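Local coordinates for penicillin-binding protein 2 (Pbp2) (PDB 5LP5) that forms a complex with the cell-shape protein MreC and, as a penicillin-binding transpeptidase, probably cross-links the peptidoglycan of the bacterial cell wall, at residues A483-M488 against T546-Y551; Y489-H494 against L510-G515; R504-T509 against M578-Y583. All coordinates share one frame; numbering follows the deposited sequence.

Interaction 1: A483-M488 against T546-Y551; sequences ALRVGM and TAFLPY
Helix 475-493 lies across strand 542-549 in the transpeptidase domain, with 10.2 Å between the two short axes and 106° between their directions, so that only one flank of the helix reaches the strand. At Thr546 the contact is slight: the methyl CE of Met488 comes 4.5 Å from Thr546 O, and the hydroxyl OG1 turns elsewhere, to Thr448 and Thr559. Phe548 does most of the work. Its CG sits between the backbone N and the carbonyl carbon (chi1 68°), the crowded position, and this swings the ring out from the strand into the angle between Arg485 and Met488. The ring tip meets the arginine stem, with Phe548 CZ 3.7 Å from Arg485 CG and 3.8 Å from Arg485 CD, while the guanidinium plane stands perpendicular to the ring and Arg485 NH1 is hydrogen-bonded to Ile451 O. Along the neighbouring rim the sulfur arrives edge-on in a Met-aromatic contact: Met488 SD is 3.9 Å from Phe548 CE2 and close to the plane of the ring. After the cis peptide bond before Pro550 the chain turns, and Tyr551, with CG anti to its backbone N (chi1 169°), sends its ring back to the helix. There Tyr551 OH lies 3.7 Å from Val486 CG2, and CE1 passes near the carbonyl O of Arg485. Phe548 CZ in turn lies in plane at the edge of the Tyr551 ring, which also stacks with Tyr489. No hydrogen bond joins the two segments. Cohesion between them therefore comes from apolar contacts: the sulfur at the edge of the Phe548 ring, the arginine methylenes against its CZ and CE2, and a valine methyl beside the tyrosine hydroxyl, while the arginine gives its charge to helix 441-453.

Interaction 2: Y489-H494 against L510-G515; sequences YEVCNH and LACKTG
Sulfur and methyl groups fill the middle of this joint, where the disulfide Cys492-Cys512 ties the last turn of helix 475-493 to strand 511-517, an outermost strand of the five-stranded antiparallel sheet of the beta-lactamase-like transpeptidase domain. Helix and strand run at 88° to each other, and their short axes approach to 5.6 Å, near enough for a single S-S bond to bridge them. On the strand, SG of Cys512 takes the crowded position between backbone N and carbonyl carbon, which points it at the helix. Val491 packs alongside the bridge: its CG1 lies 3.6 Å from Cys512 SG, and CG2 sits at the same distance from Cys512 O. Beyond the other sulfur comes Leu510, whose CB is 4.1 Å from Cys492 SG. The methyl CB of Ala511 meets the helix backbone, 3.8 Å from Tyr489 N.

Lys513, Thr514 and Gly515 continue the strand and read as the KTG motif of this family, consistent with a place at the active site. Lys513 leaves the strand with its CB directed away from the helix, and its NZ hydrogen-bonds Thr514 O from above the carbonyl plane. At the polar edge Asn493 CB lies over one face of the Tyr489 ring, 3.9 Å from its plane and offset toward the rim, while the amide, with CG beside the backbone N (chi1 -64°), holds two carbonyls at once. Asn493 ND2 donates to Tyr489 O on a lone pair and to Leu510 O nearly along its C=O axis, both at 2.7 Å and both close to the amide plane.

Interaction 3: R504-T509 against M578-Y583; sequences RGSKIT and MSNKLY
Asn580 carries CG anti to its carbonyl carbon (chi1 -80°), and Tyr583, one turn further along helix 572-584, carries CG anti to its backbone N (chi1 -176°); these two rotations turn an amide and a ring toward the loop 504-509. The amide grips the loop backbone with both ends. Asn580 ND2 donates to Gly505 O at 3.2 Å, and Asn580 OD1 accepts from Lys507 N at 3.1 Å, on a lone pair and almost straight. Gly505 has a positive phi, suited to a residue without a side chain. Between the two gripped residues, Ser506 OG donates to Ile508 O at 2.7 Å, a bond within the loop itself.

Tyr583 takes the apolar share. Lys507 crosses the ring at about a right angle and lays CB over one face, 3.7 Å from the centroid of the Tyr583 ring and 17° off the normal, a CH-pi contact. The rest of its aliphatic stem follows the CD2-CE2 side before the chain bends at its end. Ile508 approaches obliquely, its CD1 against Tyr583 CD1 and CE1, and also touches Pro550. The Asn580 amide thus acts like a piece of backbone, pairing with the C=O and N-H on either side of Ser506, so an irregular surface loop is fixed to the helix by two uncharged bonds and a ring.

Interactions 1 and 2 both use helix 475-493 and set it against adjacent strands of one sheet, 542-549 and 511-517 respectively, with centres only 7 Å apart. Probable backbone hydrogen bonds, Phe548 N to Ala511 O and Lys513 N to Thr546 O, pair the two strands. Interaction 2 is buried and covalently locked; interaction 1 is partly buried and held by apolar, aromatic and sulfur contacts without a hydrogen bond between its segments. Interaction 3 lies at the surface, its centre about 15 Å from that of interaction 1 and about 14 Å from that of interaction 2, and relies on side-chain-to-backbone hydrogen bonds. The loop leading into strand 511-517 joins it to the others: Thr509 O bonds Tyr551 N, and Thr509 packs on Tyr489.

Interaction 1: A483-M488 against T546-Y551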
# COMPACT_ATOMS: atom_id res chain seq x y z
N ALA A 483 13.00 47.29 -16.96
CA ALA A 483 13.29 48.31 -15.97
C ALA A 483 13.13 47.74 -14.58
O ALA A 483 14.02 47.86 -13.74
CB ALA A 483 12.35 49.48 -16.15
N LEU A 484 11.99 47.09 -14.36
CA LEU A 484 11.67 46.50 -13.06
C LEU A 484 12.69 45.42 -12.68
O LEU A 484 13.11 45.34 -11.52
CB LEU A 484 10.26 45.91 -13.07
CG LEU A 484 9.14 46.90 -13.40
CD1 LEU A 484 7.79 46.20 -13.54
CD2 LEU A 484 9.06 48.00 -12.35
N ARG A 485 13.06 44.59 -13.65
CA ARG A 485 14.04 43.52 -13.41
C ARG A 485 15.39 44.09 -12.99
O ARG A 485 16.04 43.57 -12.07
CB ARG A 485 14.19 42.64 -14.64
CG ARG A 485 12.97 41.77 -14.89
CD ARG A 485 13.25 40.72 -15.93
NE ARG A 485 13.27 41.30 -17.27
CZ ARG A 485 12.26 41.27 -18.13
NH1 ARG A 485 11.10 40.69 -17.83
NH2 ARG A 485 12.41 41.83 -19.32
N VAL A 486 15.78 45.17 -13.68
CA VAL A 486 17.06 45.84 -13.39
C VAL A 486 17.05 46.34 -11.95
O VAL A 486 18.05 46.24 -11.24
CB VAL A 486 17.34 47.01 -14.37
CG1 VAL A 486 18.61 47.78 -13.95
CG2 VAL A 486 17.48 46.50 -15.81
N GLY A 487 15.91 46.87 -11.52
CA GLY A 487 15.75 47.26 -10.14
C GLY A 487 15.98 46.08 -9.20
O GLY A 487 16.80 46.17 -8.28
N MET A 488 15.26 44.98 -9.45
CA MET A 488 15.39 43.77 -8.63
C MET A 488 16.84 43.29 -8.67
O MET A 488 17.40 42.88 -7.66
CB MET A 488 14.44 42.66 -9.11
CG MET A 488 12.94 42.96 -8.93
SD MET A 488 11.76 41.70 -9.48
CE MET A 488 12.11 40.52 -8.17
N THR A 546 11.39 37.70 -2.33
CA THR A 546 11.06 36.95 -3.53
C THR A 546 12.14 37.27 -4.53
O THR A 546 12.84 38.24 -4.38
CB THR A 546 9.65 37.29 -4.03
OG1 THR A 546 9.23 36.32 -4.99
CG2 THR A 546 9.61 38.67 -4.65
N ALA A 547 12.32 36.43 -5.53
CA ALA A 547 13.50 36.53 -6.40
C ALA A 547 13.40 35.61 -7.62
O ALA A 547 12.76 34.56 -7.54
CB ALA A 547 14.77 36.21 -5.61
N PHE A 548 14.01 36.02 -8.73
CA PHE A 548 14.16 35.15 -9.90
C PHE A 548 15.62 34.91 -10.29
O PHE A 548 16.52 35.71 -9.99
CB PHE A 548 13.38 35.69 -11.10
CG PHE A 548 13.92 36.96 -11.67
CD1 PHE A 548 14.82 36.93 -12.71
CD2 PHE A 548 13.47 38.19 -11.20
CE1 PHE A 548 15.30 38.11 -13.26
CE2 PHE A 548 13.94 39.36 -11.76
CZ PHE A 548 14.85 39.32 -12.79
N LEU A 549 15.85 33.78 -10.94
CA LEU A 549 17.20 33.37 -11.26
C LEU A 549 17.23 32.42 -12.45
O LEU A 549 16.28 31.69 -12.70
CB LEU A 549 17.86 32.70 -10.04
CG LEU A 549 17.35 31.31 -9.63
CD1 LEU A 549 18.38 30.57 -8.81
CD2 LEU A 549 16.06 31.46 -8.87
N PRO A 550 18.33 32.44 -13.19
CA PRO A 550 19.44 33.39 -13.09
C PRO A 550 19.06 34.72 -13.76
O PRO A 550 18.21 34.76 -14.66
CB PRO A 550 20.55 32.69 -13.85
CG PRO A 550 19.84 31.84 -14.86
CD PRO A 550 18.57 31.39 -14.19
N TYR A 551 19.69 35.82 -13.33
CA TYR A 551 19.27 37.12 -13.84
C TYR A 551 19.36 37.22 -15.36
O TYR A 551 18.48 37.79 -16.02
CB TYR A 551 20.08 38.26 -13.20
CG TYR A 551 19.85 39.58 -13.89
CD1 TYR A 551 18.57 40.12 -13.97
CD2 TYR A 551 20.89 40.26 -14.52
CE1 TYR A 551 18.34 41.32 -14.64
CE2 TYR A 551 20.66 41.47 -15.17
CZ TYR A 551 19.38 41.99 -15.22
OH TYR A 551 19.10 43.16 -15.85

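Interaction 2: Y489-H494 against L510-G515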
# COMPACT_ATOMS: atom_id res chain seq x y z
N TYR A 489 17.45 43.35 -9.86
CA TYR A 489 18.88 43.06 -10.02
C TYR A 489 19.72 43.88 -9.04
O TYR A 489 20.62 43.35 -8.37
CB TYR A 489 19.31 43.34 -11.46
CG TYR A 489 20.80 43.16 -11.70
CD1 TYR A 489 21.38 41.90 -11.69
CD2 TYR A 489 21.62 44.26 -11.94
CE1 TYR A 489 22.74 41.74 -11.90
CE2 TYR A 489 22.98 44.11 -12.15
CZ TYR A 489 23.53 42.86 -12.14
OH TYR A 489 24.87 42.71 -12.36
N GLU A 490 19.41 45.17 -8.96
CA GLU A 490 20.14 46.11 -8.11
C GLU A 490 19.93 45.85 -6.62
O GLU A 490 20.79 46.14 -5.81
CB GLU A 490 19.78 47.56 -8.48
CG GLU A 490 20.43 48.05 -9.77
CD GLU A 490 19.98 49.43 -10.20
OE1 GLU A 490 19.26 50.14 -9.46
OE2 GLU A 490 20.37 49.83 -11.32
N VAL A 491 18.79 45.29 -6.24
CA VAL A 491 18.53 45.02 -4.82
C VAL A 491 19.55 44.05 -4.25
O VAL A 491 19.95 44.17 -3.10
CB VAL A 491 17.11 44.45 -4.58
CG1 VAL A 491 16.91 44.14 -3.11
CG2 VAL A 491 16.05 45.44 -5.04
N CYS A 492 19.93 43.09 -5.09
CA CYS A 492 20.79 41.97 -4.72
C CYS A 492 22.25 42.24 -5.07
O CYS A 492 23.14 41.66 -4.45
CB CYS A 492 20.33 40.72 -5.47
SG CYS A 492 19.13 39.64 -4.64
N ASN A 493 22.48 43.10 -6.06
CA ASN A 493 23.81 43.25 -6.68
C ASN A 493 24.48 44.63 -6.56
O ASN A 493 25.70 44.72 -6.55
CB ASN A 493 23.73 42.87 -8.15
CG ASN A 493 23.37 41.42 -8.34
OD1 ASN A 493 24.19 40.55 -8.07
ND2 ASN A 493 22.15 41.16 -8.78
N HIS A 494 23.69 45.70 -6.49
CA HIS A 494 24.22 47.05 -6.25
C HIS A 494 24.51 47.21 -4.75
O HIS A 494 23.79 46.67 -3.92
CB HIS A 494 23.20 48.10 -6.72
CG HIS A 494 23.76 49.48 -6.88
ND1 HIS A 494 24.08 50.30 -5.81
CD2 HIS A 494 24.02 50.21 -7.99
CE1 HIS A 494 24.54 51.45 -6.26
NE2 HIS A 494 24.51 51.42 -7.58
N LEU A 510 21.60 36.70 -9.02
CA LEU A 510 20.27 36.78 -8.45
C LEU A 510 19.63 38.15 -8.69
O LEU A 510 20.32 39.16 -8.86
CB LEU A 510 20.34 36.53 -6.95
CG LEU A 510 20.59 35.09 -6.48
CD1 LEU A 510 21.00 35.01 -5.02
CD2 LEU A 510 19.34 34.26 -6.68
N ALA A 511 18.30 38.16 -8.69
CA ALA A 511 17.49 39.38 -8.75
C ALA A 511 16.32 39.21 -7.77
O ALA A 511 15.58 38.24 -7.85
CB ALA A 511 16.98 39.59 -10.17
N CYS A 512 16.15 40.16 -6.85
CA CYS A 512 15.22 40.00 -5.72
C CYS A 512 14.42 41.28 -5.41
O CYS A 512 14.58 42.33 -6.04
CB CYS A 512 16.02 39.59 -4.46
SG CYS A 512 17.42 40.69 -4.08
N LYS A 513 13.51 41.15 -4.45
CA LYS A 513 12.86 42.27 -3.78
C LYS A 513 12.53 41.82 -2.37
O LYS A 513 11.97 40.74 -2.16
CB LYS A 513 11.59 42.72 -4.50
CG LYS A 513 10.88 43.92 -3.86
CD LYS A 513 11.67 45.21 -4.01
CE LYS A 513 11.36 46.23 -2.93
NZ LYS A 513 12.06 45.97 -1.64
N THR A 514 12.90 42.62 -1.38
CA THR A 514 12.58 42.31 0.00
C THR A 514 11.23 42.93 0.37
O THR A 514 10.68 43.74 -0.39
CB THR A 514 13.66 42.84 0.96
OG1 THR A 514 13.98 44.19 0.60
CG2 THR A 514 14.90 41.97 0.88
N GLY A 515 10.72 42.52 1.53
CA GLY A 515 9.54 43.14 2.14
C GLY A 515 9.50 42.95 3.65
O GLY A 515 10.17 42.08 4.21

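Interaction 3: R504-T509 against M578-Y583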
# COMPACT_ATOMS: atom_id res chain seq x y z
N ARG A 504 25.33 37.58 -0.58
CA ARG A 504 26.59 37.32 -1.21
C ARG A 504 26.96 35.91 -0.81
O ARG A 504 26.43 35.36 0.16
CB ARG A 504 27.59 38.40 -0.81
CG ARG A 504 27.34 39.70 -1.56
CD ARG A 504 28.42 40.71 -1.24
NE ARG A 504 28.43 41.08 0.19
CZ ARG A 504 29.42 41.74 0.81
NH1 ARG A 504 30.52 42.11 0.15
NH2 ARG A 504 29.31 42.04 2.11
N GLY A 505 27.84 35.29 -1.61
CA GLY A 505 28.14 33.85 -1.50
C GLY A 505 27.20 33.02 -2.37
O GLY A 505 26.89 31.87 -2.04
N SER A 506 26.76 33.59 -3.50
CA SER A 506 25.83 32.93 -4.41
C SER A 506 26.54 32.56 -5.70
O SER A 506 27.18 33.42 -6.32
CB SER A 506 24.63 33.83 -4.76
OG SER A 506 23.86 33.26 -5.81
N LYS A 507 26.42 31.31 -6.11
CA LYS A 507 27.12 30.81 -7.30
C LYS A 507 26.52 31.31 -8.64
O LYS A 507 27.12 31.17 -9.69
CB LYS A 507 27.20 29.29 -7.25
CG LYS A 507 28.27 28.82 -6.27
CD LYS A 507 28.06 27.44 -5.69
CE LYS A 507 29.08 27.15 -4.59
NZ LYS A 507 30.49 27.45 -4.99
N ILE A 508 25.34 31.91 -8.57
CA ILE A 508 24.66 32.43 -9.75
C ILE A 508 24.26 33.87 -9.47
O ILE A 508 24.20 34.31 -8.31
CB ILE A 508 23.37 31.62 -10.03
CG1 ILE A 508 23.67 30.13 -10.18
CG2 ILE A 508 22.65 32.12 -11.27
CD1 ILE A 508 24.47 29.79 -11.41
N THR A 509 23.93 34.60 -10.54
CA THR A 509 23.39 35.95 -10.41
C THR A 509 21.92 35.95 -10.06
O THR A 509 21.12 35.30 -10.73
CB THR A 509 23.60 36.78 -11.68
OG1 THR A 509 24.97 36.66 -12.10
CG2 THR A 509 23.32 38.23 -11.40
N MET A 578 19.25 28.07 -1.00
CA MET A 578 18.37 27.36 -1.93
C MET A 578 18.85 27.49 -3.38
O MET A 578 18.88 26.50 -4.12
CB MET A 578 16.94 27.86 -1.80
CG MET A 578 15.92 27.11 -2.63
SD MET A 578 15.90 25.36 -2.27
CE MET A 578 14.78 25.35 -0.86
N SER A 579 19.24 28.70 -3.80
CA SER A 579 19.73 28.94 -5.18
C SER A 579 21.03 28.17 -5.49
O SER A 579 21.28 27.78 -6.64
CB SER A 579 19.91 30.43 -5.45
OG SER A 579 21.06 30.92 -4.79
N ASN A 580 21.85 27.97 -4.45
CA ASN A 580 23.06 27.15 -4.53
C ASN A 580 22.77 25.65 -4.64
O ASN A 580 23.46 24.93 -5.36
CB ASN A 580 23.95 27.39 -3.30
CG ASN A 580 24.77 28.66 -3.39
OD1 ASN A 580 24.76 29.37 -4.41
ND2 ASN A 580 25.50 28.96 -2.33
N LYS A 581 21.78 25.19 -3.89
CA LYS A 581 21.33 23.80 -3.96
C LYS A 581 20.83 23.44 -5.39
O LYS A 581 21.04 22.33 -5.86
CB LYS A 581 20.23 23.56 -2.92
CG LYS A 581 19.67 22.13 -2.83
CD LYS A 581 20.72 21.10 -2.48
CE LYS A 581 21.29 21.28 -1.08
NZ LYS A 581 22.26 20.17 -0.82
N LEU A 582 20.18 24.38 -6.07
CA LEU A 582 19.75 24.18 -7.47
C LEU A 582 20.96 24.15 -8.43
O LEU A 582 20.90 23.53 -9.49
CB LEU A 582 18.79 25.30 -7.90
CG LEU A 582 17.45 25.40 -7.16
CD1 LEU A 582 16.76 26.73 -7.41
CD2 LEU A 582 16.49 24.28 -7.57
N TYR A 583 22.02 24.84 -8.04
CA TYR A 583 23.27 24.87 -8.78
C TYR A 583 23.99 23.56 -8.57
O TYR A 583 24.35 22.87 -9.52
CB TYR A 583 24.13 26.02 -8.24
CG TYR A 583 25.45 26.28 -8.94
CD1 TYR A 583 25.48 26.87 -10.19
CD2 TYR A 583 26.66 25.96 -8.34
CE1 TYR A 583 26.67 27.10 -10.84
CE2 TYR A 583 27.86 26.20 -8.98
CZ TYR A 583 27.85 26.77 -10.23
OH TYR A 583 29.04 27.03 -10.87